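Local coordinates for Ras-associated and pleckstrin homology domains-containing protein 1 (PDB 4GN1), which mediates localized membrane signals, is implicated in regulating lamellipodial dynamics, and targets EVL and VASP to the leading edge of the cell, at residues V10-S13 and S17-M20; D33-K38 and W47-T52. One frame throughout, in Å; residues are numbered along the deposited sequence.

Overall arrangement
Both contacts belong to the Ras-associating domain, which has a ubiquitin-like fold, and their centres lie about 9 Å apart. Contact 1 closes the hairpin of strands 5-11 and 17-23. Contact 2 sets helix 28-39, which follows that hairpin in the chain, against strand 47-53. The Val10, Met12 and Met20 side of contact 1 adjoins contact 2. Met20 SD lies 3.8 Å from Leu35 CG, helix on hairpin, and Leu35 meets Leu49 of strand 47-53. Val10 CG1 lies 4.2 Å from Leu49 CD1, hairpin to strand. Phe85 of strand 83-87 touches Val10, Met12, Leu35 and Trp47, and thus joins the two contacts. Ser13 OG also approaches Trp47 CZ3, at 3.9 Å.

Contact 1 of 2, residues V10-S13 and S17-M20; sequences VHMS and SKTM
Val10 and Lys18 face each other as an antiparallel hydrogen-bonded pair. Val10 N donates to Lys18 O at 2.8 Å, with an angle of 166° at the hydrogen. The return bond, Lys18 N to Val10 O, is also 2.8 Å. Val10 O takes a second approach from Ser17 CA, a CA-H...O contact of 3.2 Å.

The side chains of Val10 and Lys18 lie on the same face of the sheet. Val10 is buried there and packs on Phe85. The Lys18 chain is extended beyond CG and crosses the bent Met12 chain at about a right angle. Bends at chi2 and chi3 (-94°) bring Met12 CE to 4.1 Å from Lys18 CD. The aliphatic part of the lysine thus meets the methionine methyl, and Lys18 is otherwise exposed.

Ser17 and His11 form the next pair, non-hydrogen-bonded, with their side chains on the other face. Ser17 CB lies over one face of the imidazole, offset toward the rim and 4.3 Å from the ring centroid, in a CH-pi contact. Ser17 OG bonds to Arg9 NH1.

This is the end of a beta hairpin, the one formed by the first two strands of the ubiquitin-like fold of Ras-associating domains.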
loop_
_atom_site.group_PDB
_atom_site.type_symbol
_atom_site.label_atom_id
_atom_site.label_comp_id
_atom_site.label_asym_id
_atom_site.label_seq_id
_atom_site.Cartn_x
_atom_site.Cartn_y
_atom_site.Cartn_z
ATOM N N VAL A 10 7.441 16.135 10.655
ATOM C CA VAL A 10 6.584 15.815 9.519
ATOM C C VAL A 10 6.809 16.825 8.406
ATOM O O VAL A 10 6.761 18.038 8.650
ATOM C CB VAL A 10 5.076 15.833 9.902
ATOM C CG1 VAL A 10 4.228 15.410 8.727
ATOM C CG2 VAL A 10 4.787 14.897 11.054
ATOM N N HIS A 11 7.039 16.321 7.195
ATOM C CA HIS A 11 7.097 17.174 5.999
ATOM C C HIS A 11 5.753 17.448 5.417
ATOM O O HIS A 11 4.980 16.530 5.141
ATOM C CB HIS A 11 8.062 16.618 4.964
ATOM C CG HIS A 11 9.475 16.521 5.478
ATOM N ND1 HIS A 11 9.876 15.539 6.328
ATOM C CD2 HIS A 11 10.566 17.354 5.297
ATOM C CE1 HIS A 11 11.168 15.729 6.646
ATOM N NE2 HIS A 11 11.591 16.839 6.012
ATOM N N MET A 12 5.449 18.732 5.267
ATOM C CA MET A 12 4.149 19.149 4.736
ATOM C C MET A 12 4.170 19.175 3.223
ATOM O O MET A 12 5.187 18.858 2.568
ATOM C CB MET A 12 3.671 20.499 5.311
ATOM C CG MET A 12 3.801 20.626 6.828
ATOM S SD MET A 12 2.931 19.347 7.771
ATOM C CE MET A 12 1.343 20.149 8.095
ATOM N N SER A 13 3.026 19.550 2.680
ATOM C CA SER A 13 2.749 19.407 1.264
ATOM C C SER A 13 3.629 20.347 0.452
ATOM O O SER A 13 3.920 20.067 -0.709
ATOM C CB SER A 13 1.266 19.674 0.998
ATOM O OG SER A 13 0.477 19.349 2.143
ATOM N N SER A 17 8.401 21.772 7.067
ATOM C CA SER A 17 8.320 20.724 8.043
ATOM C C SER A 17 7.828 21.256 9.381
ATOM O O SER A 17 7.980 22.431 9.675
ATOM C CB SER A 17 9.661 19.977 8.147
ATOM O OG SER A 17 10.587 20.681 8.927
ATOM N N LYS A 18 7.218 20.389 10.179
ATOM C CA LYS A 18 6.686 20.782 11.481
ATOM C C LYS A 18 6.924 19.671 12.469
ATOM O O LYS A 18 6.909 18.507 12.094
ATOM C CB LYS A 18 5.186 21.093 11.395
ATOM C CG LYS A 18 4.893 22.535 10.976
ATOM C CD LYS A 18 3.452 22.715 10.496
ATOM C CE LYS A 18 3.206 24.094 9.879
ATOM N NZ LYS A 18 1.869 24.137 9.203
ATOM N N THR A 19 7.163 20.015 13.733
ATOM C CA THR A 19 7.209 18.964 14.746
ATOM C C THR A 19 5.869 18.852 15.421
ATOM O O THR A 19 5.082 19.776 15.393
ATOM C CB THR A 19 8.274 19.201 15.820
ATOM O OG1 THR A 19 8.071 20.494 16.412
ATOM C CG2 THR A 19 9.660 19.083 15.223
ATOM N N MET A 20 5.615 17.706 16.027
ATOM C CA MET A 20 4.418 17.550 16.814
ATOM C C MET A 20 4.575 16.349 17.714
ATOM O O MET A 20 5.240 15.369 17.353
ATOM C CB MET A 20 3.190 17.405 15.906
ATOM C CG MET A 20 3.028 16.061 15.222
ATOM S SD MET A 20 1.294 15.740 14.865
ATOM C CE MET A 20 0.411 17.037 15.771
#

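Contact 2 of 2, residues D33-K38 and W47-T52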
loop_
_atom_site.group_PDB
_atom_site.type_symbol
_atom_site.label_atom_id
_atom_site.label_comp_id
_atom_site.label_asym_id
_atom_site.label_seq_id
_atom_site.Cartn_x
_atom_site.Cartn_y
_atom_site.Cartn_z
ATOM N N ASP A 33 -5.648 13.472 12.633
ATOM C CA ASP A 33 -6.642 14.421 13.146
ATOM C C ASP A 33 -5.967 15.636 13.781
ATOM O O ASP A 33 -6.429 16.791 13.613
ATOM C CB ASP A 33 -7.665 13.758 14.063
ATOM C CG ASP A 33 -8.601 12.818 13.311
ATOM O OD1 ASP A 33 -8.683 12.834 12.084
ATOM O OD2 ASP A 33 -9.289 12.022 13.940
ATOM N N ASN A 34 -4.851 15.390 14.461
ATOM C CA ASN A 34 -4.050 16.471 15.023
ATOM C C ASN A 34 -3.348 17.295 13.956
ATOM O O ASN A 34 -3.397 18.517 13.993
ATOM C CB ASN A 34 -3.051 15.943 16.062
ATOM C CG ASN A 34 -3.729 15.525 17.344
ATOM O OD1 ASN A 34 -4.872 15.900 17.599
ATOM N ND2 ASN A 34 -3.050 14.728 18.148
ATOM N N LEU A 35 -2.718 16.642 12.988
ATOM C CA LEU A 35 -2.134 17.379 11.885
ATOM C C LEU A 35 -3.162 18.309 11.196
ATOM O O LEU A 35 -2.862 19.472 10.895
ATOM C CB LEU A 35 -1.458 16.437 10.888
ATOM C CG LEU A 35 -0.083 15.954 11.331
ATOM C CD1 LEU A 35 0.343 14.691 10.582
ATOM C CD2 LEU A 35 0.924 17.080 11.161
ATOM N N MET A 36 -4.362 17.798 10.953
ATOM C CA MET A 36 -5.443 18.616 10.388
ATOM C C MET A 36 -5.801 19.835 11.261
ATOM O O MET A 36 -5.792 20.942 10.753
ATOM C CB MET A 36 -6.657 17.764 9.999
ATOM C CG MET A 36 -6.285 16.742 8.923
ATOM S SD MET A 36 -7.602 15.756 8.202
ATOM C CE MET A 36 -7.901 14.522 9.475
ATOM N N ASP A 37 -6.005 19.638 12.572
ATOM C CA ASP A 37 -6.292 20.747 13.509
ATOM C C ASP A 37 -5.188 21.797 13.562
ATOM O O ASP A 37 -5.467 22.992 13.537
ATOM C CB ASP A 37 -6.492 20.268 14.957
ATOM C CG ASP A 37 -7.592 19.261 15.101
ATOM O OD1 ASP A 37 -8.575 19.312 14.338
ATOM O OD2 ASP A 37 -7.468 18.399 16.001
ATOM N N LYS A 38 -3.943 21.367 13.670
ATOM C CA LYS A 38 -2.889 22.336 13.884
ATOM C C LYS A 38 -2.515 23.127 12.626
ATOM O O LYS A 38 -1.953 24.231 12.727
ATOM C CB LYS A 38 -1.675 21.686 14.523
ATOM C CG LYS A 38 -1.905 21.352 15.983
ATOM C CD LYS A 38 -2.007 22.622 16.817
ATOM C CE LYS A 38 -2.328 22.349 18.288
ATOM N NZ LYS A 38 -1.181 21.715 19.000
ATOM N N TRP A 47 -6.478 13.173 3.472
ATOM C CA TRP A 47 -5.245 13.509 4.182
ATOM C C TRP A 47 -4.591 12.258 4.669
ATOM O O TRP A 47 -5.236 11.396 5.257
ATOM C CB TRP A 47 -5.481 14.512 5.313
ATOM C CG TRP A 47 -5.809 15.868 4.741
ATOM C CD1 TRP A 47 -7.061 16.457 4.630
ATOM C CD2 TRP A 47 -4.888 16.819 4.104
ATOM N NE1 TRP A 47 -6.976 17.684 4.008
ATOM C CE2 TRP A 47 -5.707 17.962 3.674
ATOM C CE3 TRP A 47 -3.519 16.849 3.878
ATOM C CZ2 TRP A 47 -5.160 19.066 3.041
ATOM C CZ3 TRP A 47 -2.973 17.973 3.243
ATOM C CH2 TRP A 47 -3.776 19.056 2.836
ATOM N N SER A 48 -3.302 12.136 4.397
ATOM C CA SER A 48 -2.602 10.895 4.607
ATOM C C SER A 48 -1.261 11.127 5.271
ATOM O O SER A 48 -0.672 12.201 5.177
ATOM C CB SER A 48 -2.382 10.205 3.259
ATOM O OG SER A 48 -3.625 9.904 2.621
ATOM N N LEU A 49 -0.778 10.102 5.938
ATOM C CA LEU A 49 0.559 10.125 6.459
ATOM C C LEU A 49 1.311 9.078 5.674
ATOM O O LEU A 49 0.890 7.904 5.562
ATOM C CB LEU A 49 0.582 9.827 7.952
ATOM C CG LEU A 49 1.850 10.240 8.703
ATOM C CD1 LEU A 49 2.075 11.758 8.769
ATOM C CD2 LEU A 49 1.803 9.656 10.106
ATOM N N VAL A 50 2.419 9.527 5.109
ATOM C CA VAL A 50 3.200 8.739 4.189
ATOM C C VAL A 50 4.602 8.610 4.778
ATOM O O VAL A 50 5.154 9.603 5.280
ATOM C CB VAL A 50 3.262 9.487 2.840
ATOM C CG1 VAL A 50 4.138 8.751 1.839
ATOM C CG2 VAL A 50 1.858 9.741 2.289
ATOM N N GLU A 51 5.176 7.402 4.738
ATOM C CA GLU A 51 6.597 7.231 5.108
ATOM C C GLU A 51 7.423 6.925 3.875
ATOM O O GLU A 51 6.942 6.222 2.975
ATOM C CB GLU A 51 6.808 6.162 6.210
ATOM C CG GLU A 51 6.609 4.704 5.800
ATOM C CD GLU A 51 6.825 3.711 6.937
ATOM O OE1 GLU A 51 6.261 2.610 6.876
ATOM O OE2 GLU A 51 7.538 4.011 7.908
ATOM N N THR A 52 8.628 7.487 3.798
ATOM C CA THR A 52 9.569 7.031 2.799
ATOM C C THR A 52 10.549 6.083 3.484
ATOM O O THR A 52 10.867 6.277 4.669
ATOM C CB THR A 52 10.363 8.176 2.105
ATOM O OG1 THR A 52 11.264 8.790 3.045
ATOM C CG2 THR A 52 9.432 9.215 1.440
#
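Met36 reaches from the helix to Trp47 at the start of strand 47-53. Its CB leaves the helix with CG anti to the carbonyl carbon (chi1 -62°). The next torsion is extended, so CG carries the sulfur well away from the helix backbone toward the indole. SD is the atom that touches. It lies 3.7 Å from Trp47 CD1 and 3.8 Å from Trp47 CB, at the root of the ring. The sulfur stands 4.4 Å from the centroid of the five-membered ring and 51° off its normal, an oblique Met-aromatic contact. At chi3 (-78°) the chain bends, and CE at the tip turns away from the indole. The Met36 side chain also touches Arg29 and Tyr43, while Trp47 stacks on Phe85.

Two residues further along the strand, Leu49 meets Leu35, whose CB points toward the strand. Their CD1 atoms meet at 3.9 Å, and the two side chains cross at about a right angle. Leu49 also packs on Val28 and Leu32 of the same helix.

No hydrogen bond or salt bridge links the two segments. Helix and strand are joined here by dispersion between methyl groups and by the polarisable sulfur beside the indole.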